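Side-chain contacts in CalG4 (Micromonospora echinospora, PDB 3IA7), which has the two-domain GT-B fold, with two Rossmann-like parallel-sheet domains facing one another: residues I338-G343 with R374-D379; V191-S196 with A309-F314; E86-L91 with V166-K171; D104-D109 with L118-W123; N11-G16 with E60-H65. All coordinates share one frame; numbering follows the deposited sequence.

Contact 1: I338-G343 with R374-D379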
# COMPACT_ATOMS: atom_id res chain seq x y z
N ILE A 338 7.58 19.54 15.13
CA ILE A 338 7.80 20.96 15.49
C ILE A 338 9.29 21.25 15.69
O ILE A 338 9.82 22.24 15.17
CB ILE A 338 7.00 21.34 16.78
CG1 ILE A 338 5.48 21.08 16.64
CG2 ILE A 338 7.30 22.78 17.25
CD1 ILE A 338 4.85 21.37 15.26
N GLU A 339 9.99 20.37 16.40
CA GLU A 339 11.44 20.50 16.62
C GLU A 339 12.25 20.62 15.32
O GLU A 339 13.22 21.38 15.20
CB GLU A 339 11.94 19.30 17.43
CG GLU A 339 13.30 19.48 18.03
CD GLU A 339 13.95 18.18 18.49
OE1 GLU A 339 13.33 17.08 18.40
OE2 GLU A 339 15.13 18.28 18.95
N LEU A 340 11.85 19.85 14.32
CA LEU A 340 12.51 19.86 13.04
C LEU A 340 11.99 20.93 12.07
O LEU A 340 12.48 21.04 10.94
CB LEU A 340 12.38 18.46 12.37
CG LEU A 340 13.11 17.35 13.16
CD1 LEU A 340 12.95 16.04 12.46
CD2 LEU A 340 14.59 17.74 13.25
N GLY A 341 10.95 21.65 12.46
CA GLY A 341 10.38 22.69 11.56
C GLY A 341 9.70 22.12 10.34
O GLY A 341 9.79 22.70 9.25
N LEU A 342 9.02 20.97 10.50
CA LEU A 342 8.36 20.28 9.37
C LEU A 342 6.85 20.50 9.41
O LEU A 342 6.09 19.99 8.57
CB LEU A 342 8.61 18.76 9.42
CG LEU A 342 10.10 18.38 9.44
CD1 LEU A 342 10.23 16.85 9.68
CD2 LEU A 342 10.73 18.77 8.07
N GLY A 343 6.41 21.26 10.41
CA GLY A 343 4.98 21.54 10.60
C GLY A 343 4.78 22.53 11.76
O GLY A 343 5.70 22.81 12.55
N ARG A 374 10.66 18.77 1.89
CA ARG A 374 11.16 18.13 0.67
C ARG A 374 12.45 17.30 0.95
O ARG A 374 12.60 16.21 0.40
CB ARG A 374 11.37 19.16 -0.42
CG ARG A 374 10.04 19.54 -1.01
CD ARG A 374 10.16 20.38 -2.21
NE ARG A 374 8.86 20.94 -2.56
CZ ARG A 374 8.73 22.04 -3.30
NH1 ARG A 374 9.82 22.67 -3.72
NH2 ARG A 374 7.53 22.50 -3.61
N ARG A 375 13.32 17.81 1.82
CA ARG A 375 14.50 17.03 2.27
C ARG A 375 14.06 15.79 3.02
O ARG A 375 14.61 14.68 2.82
CB ARG A 375 15.45 17.91 3.12
CG ARG A 375 16.30 18.89 2.27
CD ARG A 375 17.82 18.48 2.28
NE ARG A 375 18.71 19.65 2.29
CZ ARG A 375 19.94 19.69 2.82
NH1 ARG A 375 20.46 18.61 3.41
NH2 ARG A 375 20.64 20.81 2.77
N MSE A 376 13.04 15.92 3.86
CA MSE A 376 12.50 14.74 4.59
C MSE A 376 11.88 13.72 3.63
O MSE A 376 12.02 12.52 3.83
CB MSE A 376 11.44 15.13 5.66
CG MSE A 376 10.85 13.91 6.45
SE MSE A 376 12.29 12.93 7.41
CE MSE A 376 12.82 14.11 8.81
N GLN A 377 11.18 14.19 2.61
CA GLN A 377 10.64 13.32 1.56
C GLN A 377 11.73 12.47 0.90
O GLN A 377 11.55 11.25 0.68
CB GLN A 377 9.89 14.13 0.50
CG GLN A 377 9.38 13.32 -0.73
CD GLN A 377 8.60 14.22 -1.72
OE1 GLN A 377 8.92 15.37 -1.89
NE2 GLN A 377 7.61 13.64 -2.40
N ARG A 378 12.84 13.11 0.57
CA ARG A 378 13.97 12.40 -0.04
C ARG A 378 14.56 11.37 0.93
O ARG A 378 14.84 10.25 0.48
CB ARG A 378 15.00 13.41 -0.62
CG ARG A 378 14.45 14.18 -1.92
CD ARG A 378 13.79 13.19 -2.97
NE ARG A 378 12.51 13.68 -3.56
CZ ARG A 378 11.86 13.13 -4.60
NH1 ARG A 378 12.35 12.07 -5.23
NH2 ARG A 378 10.73 13.68 -5.04
N ASP A 379 14.70 11.73 2.21
CA ASP A 379 15.17 10.80 3.25
C ASP A 379 14.29 9.55 3.28
O ASP A 379 14.81 8.43 3.16
CB ASP A 379 15.21 11.47 4.63
CG ASP A 379 16.26 12.54 4.72
OD1 ASP A 379 17.09 12.68 3.80
OD2 ASP A 379 16.27 13.25 5.72
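Met376, present as selenomethionine in the crystal, meets two leucines with one methyl group, a small example of how a flexible side chain can bridge two parts of a domain. Its CE lies 3.9 Å from CD1 of Leu342 and 4.1 Å from CD1 of Leu340, so each leucine offers a single branch. Both leucines cross the selenomethionine at about a right angle. The chain leaves its helix with CG anti to the backbone N (chi1 -180°) and then bends at both chi2 and chi3, which curls the methyl end round to face the pair of leucines.

The backbone explains why Leu340 and Leu342 stand close enough to share one methyl. Helix 331-339 finishes in a Schellman motif at Gly341, whose positive phi (69°) turns the chain, and Gly341 N bonds to Ile338 O at 3.0 Å. The chain then runs on into strand 343-345, an outermost strand of the C-terminal sheet, while Met376 comes from helix 367-381.

Polar bonds lie beside the apolar touch. Gly341 O accepts from Arg372 NE, which links the glycine turn to helix 367-381, and Gln377 NE2 gives to Ala315 O, tying that helix to helix 307-315. Phe314 packs on both Leu342 and Met376, and Pro194 and Phe197 also touch the selenomethionine.

Between the two segments themselves the touching is wholly apolar and buries a modest 105 Å². It is packing of methyl on methyl, with no polar pair between the segments.

Contact 2: V191-S196 with A309-F314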
# COMPACT_ATOMS: atom_id res chain seq x y z
N VAL A 191 13.89 -0.11 12.43
CA VAL A 191 13.14 1.04 12.85
C VAL A 191 12.41 1.58 11.63
O VAL A 191 13.06 1.92 10.61
CB VAL A 191 14.12 2.14 13.38
CG1 VAL A 191 13.33 3.36 13.78
CG2 VAL A 191 14.94 1.62 14.56
N PHE A 192 11.08 1.70 11.70
CA PHE A 192 10.28 2.07 10.51
C PHE A 192 10.17 3.58 10.32
O PHE A 192 9.07 4.15 10.14
CB PHE A 192 8.90 1.39 10.60
CG PHE A 192 9.00 -0.13 10.56
CD1 PHE A 192 9.54 -0.77 9.44
CD2 PHE A 192 8.55 -0.89 11.63
CE1 PHE A 192 9.65 -2.18 9.38
CE2 PHE A 192 8.64 -2.32 11.58
CZ PHE A 192 9.22 -2.94 10.48
N LEU A 193 11.32 4.25 10.46
CA LEU A 193 11.41 5.71 10.36
C LEU A 193 12.61 6.03 9.49
O LEU A 193 13.53 5.21 9.42
CB LEU A 193 11.73 6.39 11.71
CG LEU A 193 10.82 6.04 12.91
CD1 LEU A 193 11.32 6.81 14.10
CD2 LEU A 193 9.41 6.40 12.73
N PRO A 194 12.59 7.18 8.84
CA PRO A 194 13.83 7.62 8.19
C PRO A 194 14.80 8.07 9.26
O PRO A 194 14.40 8.64 10.29
CB PRO A 194 13.38 8.75 7.26
CG PRO A 194 12.20 9.38 7.96
CD PRO A 194 11.48 8.13 8.62
N LYS A 195 16.08 7.82 9.02
CA LYS A 195 17.07 8.12 10.04
C LYS A 195 17.03 9.59 10.50
O LYS A 195 17.27 9.90 11.70
CB LYS A 195 18.47 7.75 9.52
CG LYS A 195 19.51 7.76 10.63
CD LYS A 195 20.85 7.19 10.09
CE LYS A 195 21.82 6.94 11.24
NZ LYS A 195 23.09 6.46 10.67
N SER A 196 16.75 10.51 9.58
CA SER A 196 16.82 11.90 9.97
C SER A 196 15.74 12.27 10.99
O SER A 196 15.79 13.37 11.57
CB SER A 196 16.73 12.84 8.76
OG SER A 196 15.53 12.59 8.05
N ALA A 309 0.85 8.79 10.39
CA ALA A 309 0.22 9.81 9.58
C ALA A 309 1.25 10.87 9.12
O ALA A 309 1.16 11.40 8.01
CB ALA A 309 -0.89 10.48 10.36
N VAL A 310 2.17 11.21 10.01
CA VAL A 310 3.21 12.19 9.73
C VAL A 310 4.07 11.76 8.56
O VAL A 310 4.30 12.53 7.61
CB VAL A 310 3.99 12.45 11.08
CG1 VAL A 310 5.45 12.77 10.91
CG2 VAL A 310 3.20 13.47 11.97
N LEU A 311 4.58 10.54 8.65
CA LEU A 311 5.53 10.02 7.63
C LEU A 311 4.81 9.81 6.26
O LEU A 311 5.42 9.97 5.20
CB LEU A 311 6.13 8.71 8.17
CG LEU A 311 7.10 8.82 9.38
CD1 LEU A 311 7.69 7.45 9.77
CD2 LEU A 311 8.21 9.82 9.20
N GLU A 312 3.52 9.48 6.31
CA GLU A 312 2.71 9.44 5.09
C GLU A 312 2.69 10.81 4.37
O GLU A 312 2.94 10.87 3.15
CB GLU A 312 1.29 9.05 5.41
CG GLU A 312 0.53 8.53 4.25
CD GLU A 312 0.63 7.05 4.19
OE1 GLU A 312 -0.09 6.38 4.99
OE2 GLU A 312 1.45 6.54 3.38
N ALA A 313 2.40 11.88 5.13
CA ALA A 313 2.45 13.27 4.63
C ALA A 313 3.85 13.60 4.10
O ALA A 313 4.02 14.04 2.95
CB ALA A 313 2.00 14.31 5.74
N PHE A 314 4.88 13.31 4.90
CA PHE A 314 6.21 13.65 4.41
C PHE A 314 6.65 12.84 3.17
O PHE A 314 7.33 13.39 2.34
CB PHE A 314 7.22 13.52 5.53
CG PHE A 314 6.97 14.46 6.68
CD1 PHE A 314 6.26 15.67 6.52
CD2 PHE A 314 7.45 14.13 7.93
CE1 PHE A 314 6.06 16.54 7.59
CE2 PHE A 314 7.27 14.95 8.99
CZ PHE A 314 6.55 16.16 8.85
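The C-terminal end of strand 189-191 in the N-terminal sheet opens into a loop that reaches helix 307-315 of the C-terminal domain, so this contact belongs to the seam between the two Rossmann-like halves of a GT-B fold. Leu311 is the helix residue that crosses it, and both of its methyls take part. CD1 touches CD2 of Leu193 at 3.6 Å, the two side chains crossing at about a right angle, and the same CD1 lies 3.6 Å from the carbonyl O of Phe192 and also borders Pro194. CD2 is the nearer to the proline, 3.7 Å from CD of Pro194, with the leucine arriving end-on at the CD corner of the ring.

The torsions of Leu311 place this fork: CG sits anti to the carbonyl carbon (chi1 -69°), and chi2 near 180° carries the branches outward to the loop. On the loop side, Phe192 is the centre of an inverse gamma turn, closed by a weak bond from Leu193 N to Val191 O. The turn takes the chain off the strand end, where Phe192 still shares a backbone bond with Thr131, and leads it across the leucine.

Beyond the pair, Pro194 also packs on Ile380 of helix 367-381, as does Phe314, one turn further along the helix from Leu311. Leu193 has Phe134 on it.

All four touching residues are buried, and what they exchange is van der Waals contact. Between these two segments the fit of the leucine fork against the loop, with no directional bond, makes the interface.

Contact 3: E86-L91 with V166-K171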
# COMPACT_ATOMS: atom_id res chain seq x y z
N GLU A 86 0.25 -8.33 29.46
CA GLU A 86 0.10 -8.44 28.00
C GLU A 86 1.34 -9.10 27.37
O GLU A 86 1.20 -9.97 26.48
CB GLU A 86 -0.09 -7.03 27.37
CG GLU A 86 -0.48 -7.09 25.86
CD GLU A 86 -1.93 -7.50 25.62
OE1 GLU A 86 -2.57 -8.10 26.51
OE2 GLU A 86 -2.44 -7.23 24.51
N ASN A 87 2.54 -8.69 27.82
CA ASN A 87 3.77 -9.40 27.41
C ASN A 87 3.66 -10.90 27.74
O ASN A 87 3.99 -11.75 26.91
CB ASN A 87 4.98 -8.79 28.11
CG ASN A 87 5.57 -7.64 27.31
OD1 ASN A 87 6.48 -7.87 26.53
ND2 ASN A 87 5.00 -6.42 27.43
N VAL A 88 3.24 -11.20 28.97
CA VAL A 88 3.09 -12.61 29.41
C VAL A 88 2.03 -13.40 28.57
O VAL A 88 2.22 -14.59 28.25
CB VAL A 88 2.78 -12.71 30.93
CG1 VAL A 88 2.42 -14.14 31.35
CG2 VAL A 88 4.00 -12.25 31.76
N ALA A 89 0.94 -12.74 28.22
CA ALA A 89 -0.10 -13.35 27.38
C ALA A 89 0.49 -13.83 26.04
O ALA A 89 0.22 -14.96 25.61
CB ALA A 89 -1.27 -12.36 27.16
N ILE A 90 1.30 -12.99 25.43
CA ILE A 90 1.97 -13.27 24.14
C ILE A 90 3.02 -14.37 24.30
O ILE A 90 3.04 -15.35 23.51
CB ILE A 90 2.62 -11.97 23.57
CG1 ILE A 90 1.50 -10.99 23.09
CG2 ILE A 90 3.60 -12.30 22.37
CD1 ILE A 90 1.96 -9.58 22.98
N LEU A 91 3.85 -14.23 25.33
CA LEU A 91 4.86 -15.23 25.67
C LEU A 91 4.23 -16.64 25.86
O LEU A 91 4.66 -17.63 25.25
CB LEU A 91 5.62 -14.73 26.94
CG LEU A 91 6.71 -15.57 27.60
CD1 LEU A 91 7.89 -15.63 26.66
CD2 LEU A 91 7.11 -14.84 28.87
N VAL A 166 11.46 -9.42 38.33
CA VAL A 166 12.56 -10.23 38.82
C VAL A 166 12.18 -11.73 38.77
O VAL A 166 12.99 -12.56 38.35
CB VAL A 166 12.99 -9.86 40.28
CG1 VAL A 166 13.96 -10.90 40.86
CG2 VAL A 166 13.64 -8.48 40.27
N ASP A 167 10.98 -12.04 39.23
CA ASP A 167 10.50 -13.42 39.30
C ASP A 167 10.42 -14.03 37.90
O ASP A 167 10.93 -15.14 37.65
CB ASP A 167 9.12 -13.46 39.97
CG ASP A 167 8.68 -14.89 40.29
OD1 ASP A 167 9.22 -15.51 41.22
OD2 ASP A 167 7.83 -15.39 39.56
N LEU A 168 9.82 -13.27 36.98
CA LEU A 168 9.62 -13.74 35.58
C LEU A 168 10.98 -13.98 34.90
O LEU A 168 11.21 -15.02 34.31
CB LEU A 168 8.78 -12.71 34.78
CG LEU A 168 8.60 -13.00 33.28
CD1 LEU A 168 7.85 -14.37 33.11
CD2 LEU A 168 7.87 -11.90 32.52
N LEU A 169 11.86 -12.98 34.94
CA LEU A 169 13.20 -13.12 34.37
C LEU A 169 13.95 -14.32 34.93
O LEU A 169 14.64 -15.02 34.21
CB LEU A 169 14.03 -11.86 34.66
CG LEU A 169 13.65 -10.63 33.84
CD1 LEU A 169 14.65 -9.44 34.16
CD2 LEU A 169 13.62 -10.88 32.40
N GLY A 170 13.85 -14.52 36.24
CA GLY A 170 14.52 -15.64 36.90
C GLY A 170 14.06 -16.98 36.37
O GLY A 170 14.84 -17.93 36.30
N LYS A 171 12.77 -17.08 36.01
CA LYS A 171 12.22 -18.29 35.40
C LYS A 171 12.83 -18.62 34.03
O LYS A 171 12.69 -19.74 33.57
CB LYS A 171 10.69 -18.19 35.27
CG LYS A 171 10.00 -18.36 36.61
CD LYS A 171 8.51 -18.09 36.49
CE LYS A 171 7.85 -18.21 37.86
NZ LYS A 171 6.34 -18.05 37.77
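Leu168 meets Val88 and Leu91, which stand three residues apart on one face of a neighbouring helix, and it gives each of them a different methyl. CD2 of Leu168 lies 4.0 Å from CG2 of Val88, the two side chains running past one another in opposite directions. CD1 of Leu168 approaches CD2 of Leu91 more loosely, at 4.3 Å. The leucine carries CG anti to its own backbone nitrogen, chi1 174°, which turns one branch toward Val88 and the other toward Leu91. CA atoms of Val88 and Leu168 are 9.1 Å apart, and 99 Å² is buried in all.

These are two helices of the N-terminal domain, 75-98 and 159-170, packed side by side on the outside of its Rossmann-like sheet. Helix 113-123 fills in beneath them: Leu118 touches Leu168 and Leu169, and Leu119 touches Leu91.

One salt bridge lies within the 166-171 segment: Lys171 NZ and Asp167 OD2 pair at 3.5 Å, four residues apart in the chain.

On the other helix the polar groups turn to partners away from this touch. Asn87 gives ND2 to Tyr83 O and receives Ala115 N on OD1, joining helix 75-98 to the start of helix 113-123. Glu86 is buried, and its carboxylate is held by Tyr57 OH, Ser59 OG and Glu60 N.

Contact 4: D104-D109 with L118-W123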
# COMPACT_ATOMS: atom_id res chain seq x y z
N ASP A 104 13.27 -20.57 13.89
CA ASP A 104 14.70 -20.23 13.71
C ASP A 104 15.05 -18.81 14.19
O ASP A 104 16.20 -18.50 14.49
CB ASP A 104 15.02 -20.30 12.23
CG ASP A 104 14.82 -21.68 11.66
OD1 ASP A 104 15.06 -22.66 12.39
OD2 ASP A 104 14.39 -21.78 10.50
N LEU A 105 14.05 -17.94 14.21
CA LEU A 105 14.29 -16.52 14.52
C LEU A 105 13.03 -15.91 15.18
O LEU A 105 11.93 -16.24 14.73
CB LEU A 105 14.59 -15.76 13.22
CG LEU A 105 14.75 -14.25 13.41
CD1 LEU A 105 16.08 -13.92 14.18
CD2 LEU A 105 14.65 -13.55 12.01
N VAL A 106 13.19 -15.07 16.21
CA VAL A 106 12.07 -14.37 16.87
C VAL A 106 12.13 -12.90 16.46
O VAL A 106 13.18 -12.24 16.60
CB VAL A 106 12.18 -14.50 18.43
CG1 VAL A 106 11.11 -13.67 19.19
CG2 VAL A 106 12.11 -16.00 18.85
N VAL A 107 11.09 -12.40 15.86
CA VAL A 107 11.09 -10.98 15.48
C VAL A 107 10.00 -10.41 16.39
O VAL A 107 8.86 -10.88 16.33
CB VAL A 107 10.73 -10.81 14.00
CG1 VAL A 107 10.65 -9.29 13.65
CG2 VAL A 107 11.78 -11.50 13.09
N TYR A 108 10.33 -9.46 17.23
CA TYR A 108 9.31 -8.90 18.14
C TYR A 108 9.22 -7.39 18.02
O TYR A 108 10.24 -6.66 17.86
CB TYR A 108 9.64 -9.27 19.60
CG TYR A 108 11.01 -8.74 20.09
CD1 TYR A 108 11.10 -7.49 20.75
CD2 TYR A 108 12.18 -9.48 19.94
CE1 TYR A 108 12.33 -6.98 21.18
CE2 TYR A 108 13.48 -8.96 20.43
CZ TYR A 108 13.49 -7.69 21.05
OH TYR A 108 14.66 -7.14 21.54
N ASP A 109 7.99 -6.89 18.14
CA ASP A 109 7.81 -5.44 18.24
C ASP A 109 8.27 -4.98 19.60
O ASP A 109 8.26 -5.74 20.58
CB ASP A 109 6.32 -5.08 18.04
CG ASP A 109 6.05 -3.58 18.22
OD1 ASP A 109 6.36 -2.85 17.27
OD2 ASP A 109 5.55 -3.16 19.32
N LEU A 118 12.41 -13.04 26.03
CA LEU A 118 12.30 -14.29 26.82
C LEU A 118 12.10 -15.57 25.93
O LEU A 118 12.64 -16.61 26.22
CB LEU A 118 11.22 -14.15 27.92
CG LEU A 118 11.61 -13.06 29.00
CD1 LEU A 118 10.46 -13.03 30.05
CD2 LEU A 118 12.98 -13.37 29.67
N LEU A 119 11.31 -15.44 24.86
CA LEU A 119 11.11 -16.52 23.87
C LEU A 119 12.44 -16.88 23.28
O LEU A 119 12.82 -18.07 23.21
CB LEU A 119 10.14 -16.04 22.77
CG LEU A 119 8.65 -16.03 23.12
CD1 LEU A 119 7.89 -15.46 21.89
CD2 LEU A 119 8.10 -17.44 23.45
N ALA A 120 13.18 -15.85 22.89
CA ALA A 120 14.52 -16.01 22.31
C ALA A 120 15.49 -16.69 23.29
O ALA A 120 16.26 -17.56 22.88
CB ALA A 120 15.07 -14.63 21.86
N ALA A 121 15.47 -16.30 24.56
CA ALA A 121 16.29 -16.97 25.57
C ALA A 121 15.90 -18.45 25.76
O ALA A 121 16.75 -19.32 25.71
CB ALA A 121 16.21 -16.20 26.90
N ARG A 122 14.62 -18.71 26.00
CA ARG A 122 14.18 -20.08 26.28
C ARG A 122 14.38 -20.98 25.07
O ARG A 122 14.86 -22.10 25.20
CB ARG A 122 12.71 -20.17 26.73
CG ARG A 122 12.25 -21.66 26.96
CD ARG A 122 11.03 -21.68 27.88
NE ARG A 122 11.35 -21.20 29.21
CZ ARG A 122 10.44 -20.85 30.12
NH1 ARG A 122 9.12 -20.94 29.84
NH2 ARG A 122 10.86 -20.41 31.28
N TRP A 123 14.06 -20.47 23.90
CA TRP A 123 14.24 -21.25 22.68
C TRP A 123 15.69 -21.33 22.19
O TRP A 123 16.00 -22.17 21.32
CB TRP A 123 13.33 -20.74 21.55
CG TRP A 123 11.85 -21.02 21.77
CD1 TRP A 123 11.26 -22.01 22.53
CD2 TRP A 123 10.79 -20.30 21.18
NE1 TRP A 123 9.89 -21.93 22.47
CE2 TRP A 123 9.57 -20.90 21.61
CE3 TRP A 123 10.74 -19.20 20.31
CZ2 TRP A 123 8.35 -20.41 21.23
CZ3 TRP A 123 9.51 -18.74 19.92
CH2 TRP A 123 8.34 -19.36 20.36
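Val106 supplies the bump here, and Leu119, Ala120 and Trp123 line the hollow that receives it. CG2 makes the closest touches. It lies 3.8 Å from CE3 of Trp123 and 3.9 Å from CZ3 of the same residue, approaching the indole at its edge and near its plane, with the two side chains crossing at about a right angle. The wall behind is lower: CB of Leu119 and CB of Ala120 each stand 4.4 Å from the methyl. Because Ala120 is small, the backbones can come together, and the CA atoms of Val106 and Ala120 are 6.2 Å apart.

The valine torsion explains the tryptophan contact. With chi1 at 174°, CG1 of Val106 takes the place anti to the backbone N, which puts CG2 anti to the carbonyl carbon and against the tryptophan edge. The far side of the wall is braced from within the helix, since CD2 of Leu119 lies 3.6 Å above one face of the Trp123 ring, toward its rim.

Strand and helix axes pass 8.7 Å apart and run nearly antiparallel, at 168°, as expected for the first two members of the beta-alpha-beta unit 105-109, 113-123, 127-131. Ala120 goes on to touch Ala127 of the next strand, and Trp123 also packs on Leu8, Leu98, Pro102 and Pro103.

The 142 Å² buried here is hydrocarbon against hydrocarbon and aromatic edge. Cohesion comes from dispersion between apolar groups, while the valine backbone stays committed to the bonds of its strand.

Contact 5: N11-G16 with E60-H65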
# COMPACT_ATOMS: atom_id res chain seq x y z
N ASN A 11 3.81 -9.76 18.28
CA ASN A 11 3.36 -8.38 18.28
C ASN A 11 2.12 -8.21 19.16
O ASN A 11 1.40 -9.19 19.45
CB ASN A 11 3.04 -7.88 16.86
CG ASN A 11 3.26 -6.34 16.69
OD1 ASN A 11 3.37 -5.58 17.66
ND2 ASN A 11 3.44 -5.93 15.46
N VAL A 12 1.92 -6.99 19.62
CA VAL A 12 0.73 -6.65 20.39
C VAL A 12 -0.40 -6.33 19.37
O VAL A 12 -0.14 -6.09 18.19
CB VAL A 12 0.99 -5.49 21.39
CG1 VAL A 12 1.37 -4.25 20.65
CG2 VAL A 12 -0.27 -5.20 22.25
N GLN A 13 -1.65 -6.35 19.81
CA GLN A 13 -2.70 -5.97 18.89
C GLN A 13 -2.70 -4.43 18.77
O GLN A 13 -2.19 -3.73 19.63
CB GLN A 13 -4.05 -6.59 19.28
CG GLN A 13 -4.56 -6.17 20.57
CD GLN A 13 -6.07 -6.40 20.75
OE1 GLN A 13 -6.79 -7.06 19.93
NE2 GLN A 13 -6.55 -5.90 21.87
N GLY A 14 -3.25 -3.90 17.70
CA GLY A 14 -3.34 -2.47 17.56
C GLY A 14 -2.73 -2.10 16.23
O GLY A 14 -1.63 -2.59 15.84
N HIS A 15 -3.44 -1.23 15.53
CA HIS A 15 -3.13 -0.90 14.18
C HIS A 15 -1.69 -0.37 14.10
O HIS A 15 -0.95 -0.70 13.16
CB HIS A 15 -4.13 0.12 13.65
CG HIS A 15 -3.73 0.70 12.33
ND1 HIS A 15 -3.79 -0.01 11.15
CD2 HIS A 15 -3.21 1.91 12.02
CE1 HIS A 15 -3.35 0.74 10.16
NE2 HIS A 15 -2.98 1.91 10.66
N GLY A 16 -1.34 0.49 15.06
CA GLY A 16 -0.07 1.20 15.06
C GLY A 16 1.14 0.28 15.23
O GLY A 16 2.25 0.65 14.86
N GLU A 60 -5.11 -8.65 27.22
CA GLU A 60 -5.53 -7.97 28.46
C GLU A 60 -6.42 -6.76 28.20
O GLU A 60 -7.23 -6.38 29.04
CB GLU A 60 -4.30 -7.55 29.27
CG GLU A 60 -3.48 -8.73 29.75
CD GLU A 60 -4.15 -9.51 30.89
OE1 GLU A 60 -4.57 -8.90 31.89
OE2 GLU A 60 -4.26 -10.74 30.77
N PHE A 61 -6.31 -6.20 27.00
CA PHE A 61 -7.00 -4.97 26.66
C PHE A 61 -8.47 -5.17 26.24
O PHE A 61 -9.20 -4.20 25.97
CB PHE A 61 -6.18 -4.20 25.62
CG PHE A 61 -4.85 -3.73 26.15
CD1 PHE A 61 -4.78 -2.76 27.15
CD2 PHE A 61 -3.66 -4.28 25.69
CE1 PHE A 61 -3.57 -2.34 27.65
CE2 PHE A 61 -2.45 -3.87 26.19
CZ PHE A 61 -2.40 -2.90 27.17
N ASP A 62 -8.91 -6.43 26.20
CA ASP A 62 -10.30 -6.75 26.00
C ASP A 62 -11.11 -6.28 27.19
O ASP A 62 -12.20 -5.73 27.03
CB ASP A 62 -10.47 -8.25 25.77
CG ASP A 62 -10.06 -8.66 24.36
OD1 ASP A 62 -9.47 -7.82 23.66
OD2 ASP A 62 -10.34 -9.81 23.96
N THR A 63 -10.55 -6.47 28.39
CA THR A 63 -11.26 -6.20 29.64
C THR A 63 -10.62 -5.06 30.44
O THR A 63 -11.21 -4.55 31.39
CB THR A 63 -11.33 -7.48 30.51
OG1 THR A 63 -9.99 -7.98 30.73
CG2 THR A 63 -12.15 -8.55 29.80
N PHE A 64 -9.39 -4.71 30.07
CA PHE A 64 -8.73 -3.49 30.53
C PHE A 64 -9.08 -2.42 29.51
O PHE A 64 -8.26 -2.03 28.65
CB PHE A 64 -7.22 -3.68 30.63
CG PHE A 64 -6.50 -2.61 31.40
CD1 PHE A 64 -6.18 -2.81 32.75
CD2 PHE A 64 -6.08 -1.43 30.78
CE1 PHE A 64 -5.47 -1.83 33.47
CE2 PHE A 64 -5.38 -0.45 31.49
CZ PHE A 64 -5.08 -0.64 32.84
N HIS A 65 -10.34 -2.01 29.59
CA HIS A 65 -10.93 -0.95 28.80
C HIS A 65 -11.60 -0.06 29.81
O HIS A 65 -11.34 1.14 29.88
CB HIS A 65 -12.00 -1.51 27.85
CG HIS A 65 -11.49 -1.87 26.49
ND1 HIS A 65 -10.44 -1.22 25.88
CD2 HIS A 65 -11.93 -2.79 25.59
CE1 HIS A 65 -10.24 -1.73 24.68
NE2 HIS A 65 -11.13 -2.69 24.48
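Gln13 reaches Phe61 and Asp62 with its amide nitrogen. NE2 lies 4.1 Å from CB of Phe61 and 3.9 Å from OD1 of Asp62, too long for a hydrogen bond to the carboxylate. The side chains of Gln13 and Phe61 slide past each other in opposite directions, amide and ring planes 21° apart, and the amide is turned 51° from the carboxylate of Asp62.

The next shell accounts for these positions. Gln13 starts from the crowded position, chi1 62°, then extends, and its OE1 bonds to Thr40 OG1 while its backbone N-H gives a hydrogen bond to Tyr57 OH. Asp62 OD2 is paired with Lys58 NZ. Phe61 rests on Phe111 and Glu86.

Further out, in the loop between strand 6-10 and helix 15-30 of the N-terminal domain, Gly14 occupies the N-cap of the helix with a positive phi, and Asn11 OD1 accepts Val12 N at 2.8 Å. Gln13 also touches Leu42, one of the residues of a calcium site.

The first-shell touch is therefore loose van der Waals proximity, with the polar ends of Gln13 and Asp62 paired to Thr40 and Lys58.

In the fold
The five contacts fall into two groups. Contacts 1 and 2 adjoin, with centres 9 Å apart: in one of two modelled conformers Asp379 OD2 lies 2.5 Å from Ser196 OG, a probable hydrogen bond, so the domain seam of contact 2 continues into the C-terminal packing of contact 1. Contacts 3, 4 and 5 lie in the N-terminal domain. Contact 3, 13 Å from contact 4 between centres, packs on the helix of contact 4, where Arg122 NH2 makes a weak hydrogen bond to Lys171 O; it reaches contact 5 through Glu86. Contacts 1 and 3 are farthest, about 39 Å between centres. Of the bound ions, a calcium ion lies about 9 Å from the Gln13 side chain in contact 5.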